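Local coordinates for adhesion and penetration protein autotransporter (Haemophilus influenzae, PDB 3SYJ), which promotes adherence to and invasion of host cells, is probably a serine protease, and mediates bacterial aggregation through the self-associating beta-helical passenger domain described here, at residues G478-N483 and L487-I492; T515-I520 and K535-N540; Q613-W618 and D677-T682. All coordinates share one frame; numbering follows the deposited sequence.

Overall arrangement
Contacts 1 and 2 are buried and belong to the beta-helical stalk of the passenger domain, while contact 3 lies at the surface, where loops of that stalk face the protease-like N-terminal part. Contact 1 (478-483 with 487-492) is purely apolar, leucine against leucine and phenylalanine. Contact 2 (515-520 with 535-540), its centre about 15 Å away, mixes apolar packing with one water, and the two touch through the backbone bond of T515 N to F489 O. Contact 3 (613-618 with 677-682) is more polar: a glutamate and a water do most of the work. It meets contact 2 where T682 packs on A538, whereas contacts 1 and 3 do not touch.

Contact 1 of 3, residues G478-N483 and L487-I492; sequences GRLDLN and LTFKRI
L480 has its CG anti to the backbone N (chi1 170°), while L482 and L487 both turn CG beside the N, and these choices bring three leucine ends together inside the beta helix. L487 CD1 is where they meet. L482 CD2 comes across it at an oblique angle and approaches to 3.3 Å, tighter than an ordinary methyl-methyl contact. L480 arrives differently, tip to tip, with its CD2 4.0 Å from L487 CD1. The same L480 CD2 also sits at the edge of the F489 ring, close to the ring plane and 4.3 Å from CZ. One face of that ring is taken by I492 CG1, 3.6 Å above the plane and offset toward the rim.

Between the strands 478-481 and 487-489 the chain turns, and D481 helps it do so: N483 N donates to D481 OD1 (3.0 Å), an Asx turn in which the N-H reaches the oxygen from above the carboxylate plane. H504 N, from the next coil, bonds to the same oxygen. V458 packs on L480 from the preceding coil, and V512 touches both L482 and F489 from the following one, so the cluster continues along the helix axis. With carbon alone at this interface, the two walls are probably held by van der Waals fit and the hydrophobic effect, L487 remaining partly open to solvent.

Contact 2 of 3, residues T515-I520 and K535-N540; sequences TGNESI and KEIAYN
The CG2 methyl of I537 stands above the plane of the N517 side-chain amide, well offset from N517 CG (4.0 Å); the two side chains lie alongside one another, pointing opposite ways. R491, from the coil before, also packs against this asparagine. The setting is the parallel beta helix of an autotransporter passenger: 515-520 leaves strand 510-514 as a loop, and 535-540 carries the chain back into the wall through strand 536-539. That strand pairs with strand 567-575 of the next coil by backbone bonds, among them those of I537 with T567 and L569. Further along it, the Y539 ring meets that of F543 with the planes about 35° apart.

A water bridges loop and strand. N517 N donates to it at 2.6 Å, while its long, weak contact with K535 O (3.5 Å) competes with other acceptors for the water's protons.

At the outer end I520 and K535 pack with their aliphatic parts crossing. K535 CG lies against both I520 CG2 (3.8 Å) and I520 CD1 (3.9 Å). Beyond CG the lysine bends at chi3 (-90°), and its NZ forms a salt bridge with D565, so the butyl chain serves the apolar patch while the charge is answered elsewhere.

I537 also closes the inner end. Its CG1 stands between the backbone N and the carbonyl carbon (chi1 64°), which sends CD1 toward the loop backbone. There it meets G516, and CD1 rests 3.7 Å from G516 CA.

Contact 3 of 3, residues Q613-W618 and D677-T682; sequences QGEIVW and DWTGLT
D677 N gives its hydrogen to a water 3.1 Å away, and that water passes a weak bond of 3.3 Å to E615 OE1, so a water links the two loops, though loosely on the glutamate side. The other carboxylate oxygen, E615 OE2, has a weak hydrogen bond with S676 OG, just ahead of the second loop.

Direct touch falls on W678 CB, which the backbone turns to face E615. The extended glutamate passes slantwise over it, with E615 CG 3.8 Å and the carboxylate oxygen OE2 3.9 Å from W678 CB. With W678 CG opposite the backbone N (chi1 -172°), the indole leads away to stack on Y598. E615 also packs on Y598, tying both residues to one tyrosine. The acids keep apart, with E615 OE1 6.9 Å from D677 OD2, and D677 forms a salt bridge with R592. After W678 the loop bends through an ST turn, L681 N donating to T679 OG1 at 3.1 Å.

Both loops belong to the beta-solenoid region: 613-618 runs from helix 603-609 toward strand 622-629, whereas the loop at 677-682 links strand 669-675 to strand 682-688. On the side of the N-terminal part, the W678 side chain packs on E85 and its backbone is hydrogen-bonded to that of N87, while I616 and W618 pack on Q10 of helix 9-17.

Contact 1 of 3, residues G478-N483 and L487-I492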
ATOM      1  N   GLY A 478     -44.258 -13.149  -0.137  1.00 15.00           N
ATOM      2  CA  GLY A 478     -43.970 -13.723   1.167  1.00 15.18           C
ATOM      3  C   GLY A 478     -42.609 -14.409   1.133  1.00 15.16           C
ATOM      4  O   GLY A 478     -41.857 -14.246   0.165  1.00 11.23           O
ATOM      5  N   ARG A 479     -42.292 -15.184   2.170  1.00 13.80           N
ATOM      6  CA  ARG A 479     -40.958 -15.794   2.280  1.00 13.28           C
ATOM      7  C   ARG A 479     -40.968 -17.277   1.983  1.00 12.29           C
ATOM      8  O   ARG A 479     -41.704 -18.039   2.605  1.00 18.07           O
ATOM      9  CB  ARG A 479     -40.344 -15.561   3.671  1.00 16.61           C
ATOM     10  CG  ARG A 479     -39.704 -14.191   3.854  1.00 18.76           C
ATOM     11  CD  ARG A 479     -39.272 -13.920   5.296  1.00 21.28           C
ATOM     12  NE  ARG A 479     -39.609 -12.554   5.694  1.00 36.16           N
ATOM     13  CZ  ARG A 479     -38.954 -11.474   5.280  1.00 35.98           C
ATOM     14  NH1 ARG A 479     -37.918 -11.600   4.469  1.00 45.69           N
ATOM     15  NH2 ARG A 479     -39.324 -10.270   5.677  1.00 33.84           N
ATOM     16  N   LEU A 480     -40.159 -17.680   1.016  1.00 12.01           N
ATOM     17  CA  LEU A 480     -39.857 -19.084   0.816  1.00 12.47           C
ATOM     18  C   LEU A 480     -38.515 -19.325   1.496  1.00 17.21           C
ATOM     19  O   LEU A 480     -37.473 -18.875   1.010  1.00 14.98           O
ATOM     20  CB  LEU A 480     -39.777 -19.427  -0.675  1.00 10.58           C
ATOM     21  CG  LEU A 480     -39.224 -20.817  -1.006  1.00 17.12           C
ATOM     22  CD1 LEU A 480     -40.041 -21.899  -0.316  1.00 12.85           C
ATOM     23  CD2 LEU A 480     -39.156 -21.071  -2.515  1.00 14.30           C
ATOM     24  N   ASP A 481     -38.553 -19.996   2.644  1.00 15.31           N
ATOM     25  CA  ASP A 481     -37.343 -20.311   3.403  1.00 16.81           C
ATOM     26  C   ASP A 481     -36.866 -21.716   3.059  1.00 19.13           C
ATOM     27  O   ASP A 481     -37.435 -22.707   3.517  1.00 16.38           O
ATOM     28  CB  ASP A 481     -37.592 -20.183   4.914  1.00 19.73           C
ATOM     29  CG  ASP A 481     -36.422 -20.699   5.748  1.00 24.99           C
ATOM     30  OD1 ASP A 481     -35.274 -20.678   5.255  1.00 22.98           O
ATOM     31  OD2 ASP A 481     -36.653 -21.123   6.902  1.00 26.10           O
ATOM     32  N   LEU A 482     -35.817 -21.781   2.245  1.00 17.71           N
ATOM     33  CA  LEU A 482     -35.252 -23.039   1.781  1.00 15.44           C
ATOM     34  C   LEU A 482     -34.704 -23.893   2.923  1.00 21.22           C
ATOM     35  O   LEU A 482     -34.525 -25.105   2.775  1.00 17.44           O
ATOM     36  CB  LEU A 482     -34.142 -22.756   0.775  1.00 20.19           C
ATOM     37  CG  LEU A 482     -34.588 -21.954  -0.444  1.00 16.74           C
ATOM     38  CD1 LEU A 482     -33.423 -21.802  -1.370  1.00 19.83           C
ATOM     39  CD2 LEU A 482     -35.738 -22.667  -1.132  1.00 15.89           C
ATOM     40  N   ASN A 483     -34.421 -23.251   4.053  1.00 20.06           N
ATOM     41  CA  ASN A 483     -34.012 -23.962   5.251  1.00 16.71           C
ATOM     42  C   ASN A 483     -32.995 -25.052   4.951  1.00 19.39           C
ATOM     43  O   ASN A 483     -33.166 -26.198   5.366  1.00 18.68           O
ATOM     44  CB  ASN A 483     -35.234 -24.567   5.934  1.00 21.35           C
ATOM     45  CG  ASN A 483     -34.898 -25.230   7.260  1.00 23.58           C
ATOM     46  OD1 ASN A 483     -33.901 -24.891   7.900  1.00 21.13           O
ATOM     47  ND2 ASN A 483     -35.732 -26.181   7.678  1.00 17.51           N
ATOM     48  N   LEU A 487     -33.305 -26.064  -4.613  1.00 21.97           N
ATOM     49  CA  LEU A 487     -34.381 -26.163  -5.586  1.00 19.50           C
ATOM     50  C   LEU A 487     -33.877 -25.739  -6.949  1.00 20.26           C
ATOM     51  O   LEU A 487     -32.956 -24.928  -7.053  1.00 19.38           O
ATOM     52  CB  LEU A 487     -35.543 -25.253  -5.195  1.00 17.27           C
ATOM     53  CG  LEU A 487     -36.246 -25.511  -3.867  1.00 19.34           C
ATOM     54  CD1 LEU A 487     -37.204 -24.372  -3.548  1.00 17.07           C
ATOM     55  CD2 LEU A 487     -36.980 -26.845  -3.920  1.00 17.25           C
ATOM     56  N   THR A 488     -34.479 -26.299  -7.990  1.00 17.65           N
ATOM     57  CA  THR A 488     -34.287 -25.809  -9.343  1.00 18.96           C
ATOM     58  C   THR A 488     -35.624 -25.317  -9.868  1.00 17.52           C
ATOM     59  O   THR A 488     -36.649 -25.977  -9.674  1.00 15.67           O
ATOM     60  CB  THR A 488     -33.796 -26.916 -10.284  1.00 17.55           C
ATOM     61  OG1 THR A 488     -32.508 -27.364  -9.860  1.00 24.85           O
ATOM     62  CG2 THR A 488     -33.695 -26.396 -11.707  1.00 17.02           C
ATOM     63  N   PHE A 489     -35.612 -24.160 -10.523  1.00 15.79           N
ATOM     64  CA  PHE A 489     -36.789 -23.651 -11.226  1.00 18.12           C
ATOM     65  C   PHE A 489     -36.501 -23.535 -12.721  1.00 19.88           C
ATOM     66  O   PHE A 489     -35.356 -23.315 -13.131  1.00 19.10           O
ATOM     67  CB  PHE A 489     -37.158 -22.254 -10.732  1.00 14.23           C
ATOM     68  CG  PHE A 489     -37.661 -22.201  -9.317  1.00 12.30           C
ATOM     69  CD1 PHE A 489     -39.019 -22.152  -9.056  1.00 16.28           C
ATOM     70  CD2 PHE A 489     -36.782 -22.142  -8.256  1.00 14.21           C
ATOM     71  CE1 PHE A 489     -39.493 -22.078  -7.759  1.00 17.51           C
ATOM     72  CE2 PHE A 489     -37.246 -22.064  -6.950  1.00 14.25           C
ATOM     73  CZ  PHE A 489     -38.602 -22.030  -6.702  1.00 17.80           C
ATOM     74  N   LYS A 490     -37.541 -23.674 -13.537  1.00 20.51           N
ATOM     75  CA  LYS A 490     -37.453 -23.263 -14.932  1.00 22.12           C
ATOM     76  C   LYS A 490     -37.680 -21.757 -14.970  1.00 19.27           C
ATOM     77  O   LYS A 490     -36.796 -20.998 -15.365  1.00 19.97           O
ATOM     78  CB  LYS A 490     -38.482 -24.005 -15.775  1.00 25.21           C
ATOM     79  CG  LYS A 490     -38.212 -25.495 -15.844  1.00 27.64           C
ATOM     80  CD  LYS A 490     -39.381 -26.249 -16.452  1.00 33.58           C
ATOM     81  CE  LYS A 490     -39.219 -27.749 -16.265  1.00 43.63           C
ATOM     82  NZ  LYS A 490     -40.537 -28.439 -16.306  1.00 45.40           N
ATOM     83  N   ARG A 491     -38.863 -21.330 -14.539  1.00 17.48           N
ATOM     84  CA  ARG A 491     -39.092 -19.932 -14.191  1.00 18.97           C
ATOM     85  C   ARG A 491     -39.773 -19.847 -12.827  1.00 20.40           C
ATOM     86  O   ARG A 491     -40.528 -20.746 -12.440  1.00 22.77           O
ATOM     87  CB  ARG A 491     -39.927 -19.211 -15.254  1.00 18.70           C
ATOM     88  CG  ARG A 491     -41.254 -19.861 -15.577  1.00 21.28           C
ATOM     89  CD  ARG A 491     -42.036 -19.063 -16.639  1.00 24.91           C
ATOM     90  NE  ARG A 491     -42.877 -18.068 -16.000  1.00 23.70           N
ATOM     91  CZ  ARG A 491     -44.155 -18.259 -15.694  1.00 21.24           C
ATOM     92  NH1 ARG A 491     -44.763 -19.398 -15.997  1.00 15.73           N
ATOM     93  NH2 ARG A 491     -44.827 -17.300 -15.088  1.00 18.59           N
ATOM     94  N   ILE A 492     -39.501 -18.779 -12.087  1.00 18.95           N
ATOM     95  CA  ILE A 492     -40.185 -18.568 -10.821  1.00 16.19           C
ATOM     96  C   ILE A 492     -41.424 -17.717 -11.072  1.00 17.34           C
ATOM     97  O   ILE A 492     -41.331 -16.639 -11.648  1.00 20.97           O
ATOM     98  CB  ILE A 492     -39.271 -17.881  -9.782  1.00 17.72           C
ATOM     99  CG1 ILE A 492     -37.952 -18.645  -9.630  1.00 18.61           C
ATOM    100  CG2 ILE A 492     -39.962 -17.788  -8.426  1.00 12.25           C
ATOM    101  CD1 ILE A 492     -36.909 -17.886  -8.829  1.00 13.93           C
TER

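Contact 2 of 3, residues T515-I520 and K535-N540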
ATOM      1  N   THR A 515     -33.113 -22.298 -14.621  1.00 19.13           N
ATOM      2  CA  THR A 515     -32.692 -22.833 -15.921  1.00 20.58           C
ATOM      3  C   THR A 515     -33.401 -22.196 -17.123  1.00 23.33           C
ATOM      4  O   THR A 515     -33.015 -22.421 -18.269  1.00 27.28           O
ATOM      5  CB  THR A 515     -32.891 -24.359 -15.988  1.00 22.73           C
ATOM      6  OG1 THR A 515     -34.277 -24.673 -15.786  1.00 22.22           O
ATOM      7  CG2 THR A 515     -32.056 -25.046 -14.911  1.00 19.33           C
ATOM      8  N   GLY A 516     -34.429 -21.398 -16.864  1.00 19.91           N
ATOM      9  CA  GLY A 516     -35.163 -20.749 -17.933  1.00 25.10           C
ATOM     10  C   GLY A 516     -36.208 -21.671 -18.529  1.00 22.18           C
ATOM     11  O   GLY A 516     -36.309 -22.833 -18.144  1.00 22.55           O
ATOM     12  N   ASN A 517     -36.994 -21.152 -19.462  1.00 21.84           N
ATOM     13  CA  ASN A 517     -38.051 -21.937 -20.075  1.00 27.71           C
ATOM     14  C   ASN A 517     -37.468 -23.073 -20.901  1.00 27.54           C
ATOM     15  O   ASN A 517     -36.475 -22.896 -21.611  1.00 27.17           O
ATOM     16  CB  ASN A 517     -38.959 -21.059 -20.940  1.00 22.70           C
ATOM     17  CG  ASN A 517     -39.857 -20.163 -20.116  1.00 24.02           C
ATOM     18  OD1 ASN A 517     -40.086 -19.007 -20.460  1.00 25.54           O
ATOM     19  ND2 ASN A 517     -40.373 -20.694 -19.018  1.00 23.41           N
ATOM     20  N   GLU A 518     -38.100 -24.235 -20.788  1.00 30.01           N
ATOM     21  CA  GLU A 518     -37.703 -25.438 -21.515  1.00 39.18           C
ATOM     22  C   GLU A 518     -37.690 -25.240 -23.035  1.00 40.46           C
ATOM     23  O   GLU A 518     -36.709 -25.570 -23.696  1.00 43.93           O
ATOM     24  CB  GLU A 518     -38.621 -26.602 -21.128  1.00 40.04           C
ATOM     25  CG  GLU A 518     -38.534 -27.820 -22.033  1.00 48.96           C
ATOM     26  CD  GLU A 518     -39.254 -29.027 -21.447  1.00 57.15           C
ATOM     27  OE1 GLU A 518     -38.957 -29.392 -20.287  1.00 53.51           O
ATOM     28  OE2 GLU A 518     -40.113 -29.609 -22.144  1.00 57.84           O
ATOM     29  N   SER A 519     -38.774 -24.698 -23.583  1.00 35.23           N
ATOM     30  CA  SER A 519     -38.854 -24.459 -25.019  1.00 31.11           C
ATOM     31  C   SER A 519     -39.371 -23.070 -25.313  1.00 27.90           C
ATOM     32  O   SER A 519     -40.124 -22.513 -24.524  1.00 31.11           O
ATOM     33  CB  SER A 519     -39.781 -25.472 -25.690  1.00 32.31           C
ATOM     34  OG  SER A 519     -40.100 -25.054 -27.016  1.00 27.76           O
ATOM     35  N   ILE A 520     -38.965 -22.516 -26.451  1.00 27.76           N
ATOM     36  CA  ILE A 520     -39.517 -21.255 -26.932  1.00 26.86           C
ATOM     37  C   ILE A 520     -40.324 -21.467 -28.209  1.00 25.89           C
ATOM     38  O   ILE A 520     -40.649 -20.520 -28.920  1.00 30.16           O
ATOM     39  CB  ILE A 520     -38.428 -20.205 -27.180  1.00 31.74           C
ATOM     40  CG1 ILE A 520     -37.337 -20.775 -28.090  1.00 35.76           C
ATOM     41  CG2 ILE A 520     -37.844 -19.734 -25.859  1.00 27.39           C
ATOM     42  CD1 ILE A 520     -36.515 -19.714 -28.780  1.00 27.14           C
ATOM     43  N   LYS A 535     -38.116 -16.280 -24.331  1.00 24.25           N
ATOM     44  CA  LYS A 535     -36.684 -16.319 -24.084  1.00 24.71           C
ATOM     45  C   LYS A 535     -36.350 -15.603 -22.786  1.00 24.27           C
ATOM     46  O   LYS A 535     -35.350 -15.913 -22.140  1.00 25.65           O
ATOM     47  CB  LYS A 535     -35.923 -15.686 -25.252  1.00 24.91           C
ATOM     48  CG  LYS A 535     -35.848 -16.583 -26.476  1.00 33.85           C
ATOM     49  CD  LYS A 535     -34.926 -16.033 -27.551  1.00 34.80           C
ATOM     50  CE  LYS A 535     -35.657 -15.136 -28.538  1.00 38.29           C
ATOM     51  NZ  LYS A 535     -34.985 -15.173 -29.881  1.00 39.88           N
ATOM     52  N   GLU A 536     -37.200 -14.652 -22.412  1.00 21.95           N
ATOM     53  CA  GLU A 536     -36.974 -13.812 -21.241  1.00 20.87           C
ATOM     54  C   GLU A 536     -37.863 -14.217 -20.078  1.00 24.29           C
ATOM     55  O   GLU A 536     -39.081 -14.349 -20.230  1.00 23.36           O
ATOM     56  CB  GLU A 536     -37.252 -12.345 -21.571  1.00 18.65           C
ATOM     57  CG  GLU A 536     -36.551 -11.836 -22.804  1.00 19.94           C
ATOM     58  CD  GLU A 536     -37.355 -12.084 -24.064  1.00 26.01           C
ATOM     59  OE1 GLU A 536     -38.404 -12.758 -23.981  1.00 27.16           O
ATOM     60  OE2 GLU A 536     -36.938 -11.595 -25.139  1.00 31.63           O
ATOM     61  N   ILE A 537     -37.248 -14.409 -18.916  1.00 19.99           N
ATOM     62  CA  ILE A 537     -37.991 -14.604 -17.683  1.00 19.17           C
ATOM     63  C   ILE A 537     -37.494 -13.573 -16.696  1.00 19.27           C
ATOM     64  O   ILE A 537     -36.422 -13.003 -16.881  1.00 18.97           O
ATOM     65  CB  ILE A 537     -37.812 -16.016 -17.094  1.00 16.78           C
ATOM     66  CG1 ILE A 537     -36.354 -16.261 -16.688  1.00 19.22           C
ATOM     67  CG2 ILE A 537     -38.288 -17.057 -18.086  1.00 20.46           C
ATOM     68  CD1 ILE A 537     -36.073 -17.672 -16.183  1.00 16.84           C
ATOM     69  N   ALA A 538     -38.268 -13.322 -15.648  1.00 14.32           N
ATOM     70  CA  ALA A 538     -37.913 -12.260 -14.731  1.00 13.71           C
ATOM     71  C   ALA A 538     -38.281 -12.615 -13.306  1.00 15.57           C
ATOM     72  O   ALA A 538     -39.183 -13.415 -13.062  1.00 15.78           O
ATOM     73  CB  ALA A 538     -38.599 -10.961 -15.148  1.00 15.10           C
ATOM     74  N   TYR A 539     -37.571 -12.012 -12.364  1.00 12.21           N
ATOM     75  CA  TYR A 539     -37.878 -12.184 -10.961  1.00 13.69           C
ATOM     76  C   TYR A 539     -37.908 -10.805 -10.318  1.00 15.04           C
ATOM     77  O   TYR A 539     -36.891 -10.123 -10.254  1.00 12.45           O
ATOM     78  CB  TYR A 539     -36.820 -13.069 -10.293  1.00 12.19           C
ATOM     79  CG  TYR A 539     -37.047 -13.297  -8.815  1.00 16.79           C
ATOM     80  CD1 TYR A 539     -38.129 -14.046  -8.372  1.00 13.66           C
ATOM     81  CD2 TYR A 539     -36.167 -12.780  -7.860  1.00 14.74           C
ATOM     82  CE1 TYR A 539     -38.343 -14.263  -7.021  1.00 13.92           C
ATOM     83  CE2 TYR A 539     -36.371 -12.993  -6.503  1.00 11.69           C
ATOM     84  CZ  TYR A 539     -37.464 -13.737  -6.092  1.00 15.21           C
ATOM     85  OH  TYR A 539     -37.701 -13.967  -4.753  1.00 15.63           O
ATOM     86  N   ASN A 540     -39.083 -10.401  -9.846  1.00 15.51           N
ATOM     87  CA  ASN A 540     -39.267  -9.070  -9.275  1.00 13.70           C
ATOM     88  C   ASN A 540     -38.866  -8.962  -7.804  1.00 17.31           C
ATOM     89  O   ASN A 540     -38.877  -7.867  -7.230  1.00 17.26           O
ATOM     90  CB  ASN A 540     -40.732  -8.652  -9.406  1.00 18.18           C
ATOM     91  CG  ASN A 540     -41.145  -8.407 -10.838  1.00 18.01           C
ATOM     92  OD1 ASN A 540     -40.728  -9.125 -11.750  1.00 14.83           O
ATOM     93  ND2 ASN A 540     -41.972  -7.385 -11.048  1.00 18.56           N
TER
HETATM   94  O   HOH W   1     -36.464 -18.810 -20.570  1.00 23.92           O

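Contact 3 of 3, residues Q613-W618 and D677-T682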
ATOM      1  N   GLN A 613     -52.977   4.814 -24.577  1.00 16.78           N
ATOM      2  CA  GLN A 613     -53.866   3.748 -24.174  1.00 16.45           C
ATOM      3  C   GLN A 613     -53.055   2.632 -23.515  1.00 19.46           C
ATOM      4  O   GLN A 613     -51.912   2.381 -23.898  1.00 18.80           O
ATOM      5  CB  GLN A 613     -54.607   3.211 -25.385  1.00 19.64           C
ATOM      6  CG  GLN A 613     -55.731   4.102 -25.842  1.00 17.51           C
ATOM      7  CD  GLN A 613     -56.550   3.446 -26.911  1.00 20.66           C
ATOM      8  OE1 GLN A 613     -56.071   3.227 -28.024  1.00 21.26           O
ATOM      9  NE2 GLN A 613     -57.794   3.118 -26.585  1.00 20.63           N
ATOM     10  N   GLY A 614     -53.637   1.974 -22.517  1.00 21.80           N
ATOM     11  CA  GLY A 614     -52.996   0.818 -21.909  1.00 19.60           C
ATOM     12  C   GLY A 614     -51.976   1.131 -20.825  1.00 19.53           C
ATOM     13  O   GLY A 614     -52.185   2.015 -19.997  1.00 21.73           O
ATOM     14  N   GLU A 615     -50.865   0.400 -20.827  1.00 19.26           N
ATOM     15  CA  GLU A 615     -49.922   0.459 -19.715  1.00 18.84           C
ATOM     16  C   GLU A 615     -49.313   1.833 -19.572  1.00 17.39           C
ATOM     17  O   GLU A 615     -48.895   2.438 -20.548  1.00 16.75           O
ATOM     18  CB  GLU A 615     -48.807  -0.577 -19.864  1.00 23.04           C
ATOM     19  CG  GLU A 615     -49.243  -2.016 -19.615  1.00 30.92           C
ATOM     20  CD  GLU A 615     -48.132  -3.011 -19.913  1.00 33.60           C
ATOM     21  OE1 GLU A 615     -47.037  -2.862 -19.330  1.00 31.48           O
ATOM     22  OE2 GLU A 615     -48.359  -3.927 -20.739  1.00 32.55           O
ATOM     23  N   ILE A 616     -49.264   2.316 -18.337  1.00 20.11           N
ATOM     24  CA  ILE A 616     -48.679   3.609 -18.053  1.00 15.68           C
ATOM     25  C   ILE A 616     -47.283   3.448 -17.462  1.00 16.84           C
ATOM     26  O   ILE A 616     -47.124   3.034 -16.322  1.00 19.19           O
ATOM     27  CB  ILE A 616     -49.590   4.408 -17.114  1.00 15.88           C
ATOM     28  CG1 ILE A 616     -50.933   4.653 -17.802  1.00 17.62           C
ATOM     29  CG2 ILE A 616     -48.941   5.720 -16.718  1.00 11.36           C
ATOM     30  CD1 ILE A 616     -50.798   5.359 -19.143  1.00 15.59           C
ATOM     31  N   VAL A 617     -46.267   3.778 -18.249  1.00 20.41           N
ATOM     32  CA  VAL A 617     -44.891   3.675 -17.790  1.00 18.03           C
ATOM     33  C   VAL A 617     -44.143   4.968 -18.090  1.00 22.68           C
ATOM     34  O   VAL A 617     -44.085   5.376 -19.245  1.00 24.91           O
ATOM     35  CB  VAL A 617     -44.184   2.526 -18.503  1.00 18.09           C
ATOM     36  CG1 VAL A 617     -42.705   2.526 -18.162  1.00 20.04           C
ATOM     37  CG2 VAL A 617     -44.837   1.199 -18.133  1.00 16.98           C
ATOM     38  N   TRP A 618     -43.583   5.615 -17.063  1.00 21.39           N
ATOM     39  CA  TRP A 618     -42.844   6.870 -17.263  1.00 21.72           C
ATOM     40  C   TRP A 618     -41.338   6.641 -17.256  1.00 23.59           C
ATOM     41  O   TRP A 618     -40.783   6.150 -16.275  1.00 26.43           O
ATOM     42  CB  TRP A 618     -43.201   7.929 -16.211  1.00 21.96           C
ATOM     43  CG  TRP A 618     -44.663   8.275 -16.136  1.00 24.59           C
ATOM     44  CD1 TRP A 618     -45.611   8.053 -17.095  1.00 20.33           C
ATOM     45  CD2 TRP A 618     -45.339   8.928 -15.050  1.00 24.30           C
ATOM     46  NE1 TRP A 618     -46.832   8.511 -16.668  1.00 20.07           N
ATOM     47  CE2 TRP A 618     -46.695   9.054 -15.417  1.00 22.43           C
ATOM     48  CE3 TRP A 618     -44.932   9.415 -13.803  1.00 21.81           C
ATOM     49  CZ2 TRP A 618     -47.648   9.642 -14.581  1.00 22.70           C
ATOM     50  CZ3 TRP A 618     -45.882  10.001 -12.973  1.00 20.33           C
ATOM     51  CH2 TRP A 618     -47.223  10.107 -13.366  1.00 19.91           C
ATOM     52  N   ASP A 677     -46.221  -5.205 -15.704  1.00 18.20           N
ATOM     53  CA  ASP A 677     -47.084  -5.527 -14.567  1.00 18.54           C
ATOM     54  C   ASP A 677     -48.420  -6.099 -15.037  1.00 19.96           C
ATOM     55  O   ASP A 677     -49.057  -6.898 -14.337  1.00 17.72           O
ATOM     56  CB  ASP A 677     -47.345  -4.286 -13.707  1.00 16.14           C
ATOM     57  CG  ASP A 677     -46.145  -3.891 -12.868  1.00 18.33           C
ATOM     58  OD1 ASP A 677     -45.340  -4.778 -12.519  1.00 18.62           O
ATOM     59  OD2 ASP A 677     -46.009  -2.692 -12.543  1.00 17.74           O
ATOM     60  N   TRP A 678     -48.837  -5.684 -16.230  1.00 16.19           N
ATOM     61  CA  TRP A 678     -50.161  -6.027 -16.734  1.00 17.14           C
ATOM     62  C   TRP A 678     -50.235  -7.438 -17.307  1.00 15.69           C
ATOM     63  O   TRP A 678     -51.250  -8.113 -17.166  1.00 15.90           O
ATOM     64  CB  TRP A 678     -50.646  -4.998 -17.766  1.00 18.73           C
ATOM     65  CG  TRP A 678     -52.083  -5.218 -18.150  1.00 19.83           C
ATOM     66  CD1 TRP A 678     -52.544  -5.860 -19.264  1.00 21.03           C
ATOM     67  CD2 TRP A 678     -53.243  -4.834 -17.400  1.00 17.66           C
ATOM     68  NE1 TRP A 678     -53.918  -5.891 -19.260  1.00 24.35           N
ATOM     69  CE2 TRP A 678     -54.372  -5.270 -18.125  1.00 22.80           C
ATOM     70  CE3 TRP A 678     -53.439  -4.162 -16.190  1.00 16.38           C
ATOM     71  CZ2 TRP A 678     -55.675  -5.054 -17.678  1.00 21.04           C
ATOM     72  CZ3 TRP A 678     -54.730  -3.951 -15.747  1.00 17.22           C
ATOM     73  CH2 TRP A 678     -55.831  -4.393 -16.489  1.00 22.77           C
ATOM     74  N   THR A 679     -49.160  -7.885 -17.945  1.00 14.99           N
ATOM     75  CA  THR A 679     -49.156  -9.196 -18.585  1.00 18.30           C
ATOM     76  C   THR A 679     -48.156 -10.183 -17.981  1.00 19.14           C
ATOM     77  O   THR A 679     -48.249 -11.389 -18.216  1.00 16.77           O
ATOM     78  CB  THR A 679     -48.823  -9.073 -20.063  1.00 17.52           C
ATOM     79  OG1 THR A 679     -47.472  -8.614 -20.197  1.00 13.36           O
ATOM     80  CG2 THR A 679     -49.768  -8.079 -20.733  1.00 19.59           C
ATOM     81  N   GLY A 680     -47.196  -9.677 -17.215  1.00 19.04           N
ATOM     82  CA  GLY A 680     -46.150 -10.525 -16.681  1.00 17.57           C
ATOM     83  C   GLY A 680     -45.056 -10.796 -17.696  1.00 16.74           C
ATOM     84  O   GLY A 680     -44.085 -11.476 -17.383  1.00 14.34           O
ATOM     85  N   LEU A 681     -45.212 -10.270 -18.910  1.00 14.77           N
ATOM     86  CA  LEU A 681     -44.224 -10.464 -19.978  1.00 16.47           C
ATOM     87  C   LEU A 681     -42.970  -9.593 -19.863  1.00 17.91           C
ATOM     88  O   LEU A 681     -43.049  -8.422 -19.506  1.00 20.68           O
ATOM     89  CB  LEU A 681     -44.868 -10.217 -21.332  1.00 17.01           C
ATOM     90  CG  LEU A 681     -45.581 -11.435 -21.899  1.00 26.16           C
ATOM     91  CD1 LEU A 681     -46.410 -11.038 -23.112  1.00 39.18           C
ATOM     92  CD2 LEU A 681     -44.567 -12.516 -22.248  1.00 28.38           C
ATOM     93  N   THR A 682     -41.813 -10.161 -20.190  1.00 15.82           N
ATOM     94  CA  THR A 682     -40.564  -9.408 -20.122  1.00 18.15           C
ATOM     95  C   THR A 682     -40.097  -9.043 -21.519  1.00 20.03           C
ATOM     96  O   THR A 682     -40.120  -9.875 -22.421  1.00 23.39           O
ATOM     97  CB  THR A 682     -39.452 -10.203 -19.399  1.00 18.44           C
ATOM     98  OG1 THR A 682     -39.917 -10.592 -18.103  1.00 20.08           O
ATOM     99  CG2 THR A 682     -38.185  -9.364 -19.245  1.00 15.56           C
TER
HETATM  100  O   HOH W   2     -45.820  -2.203 -16.333  1.00 28.48           O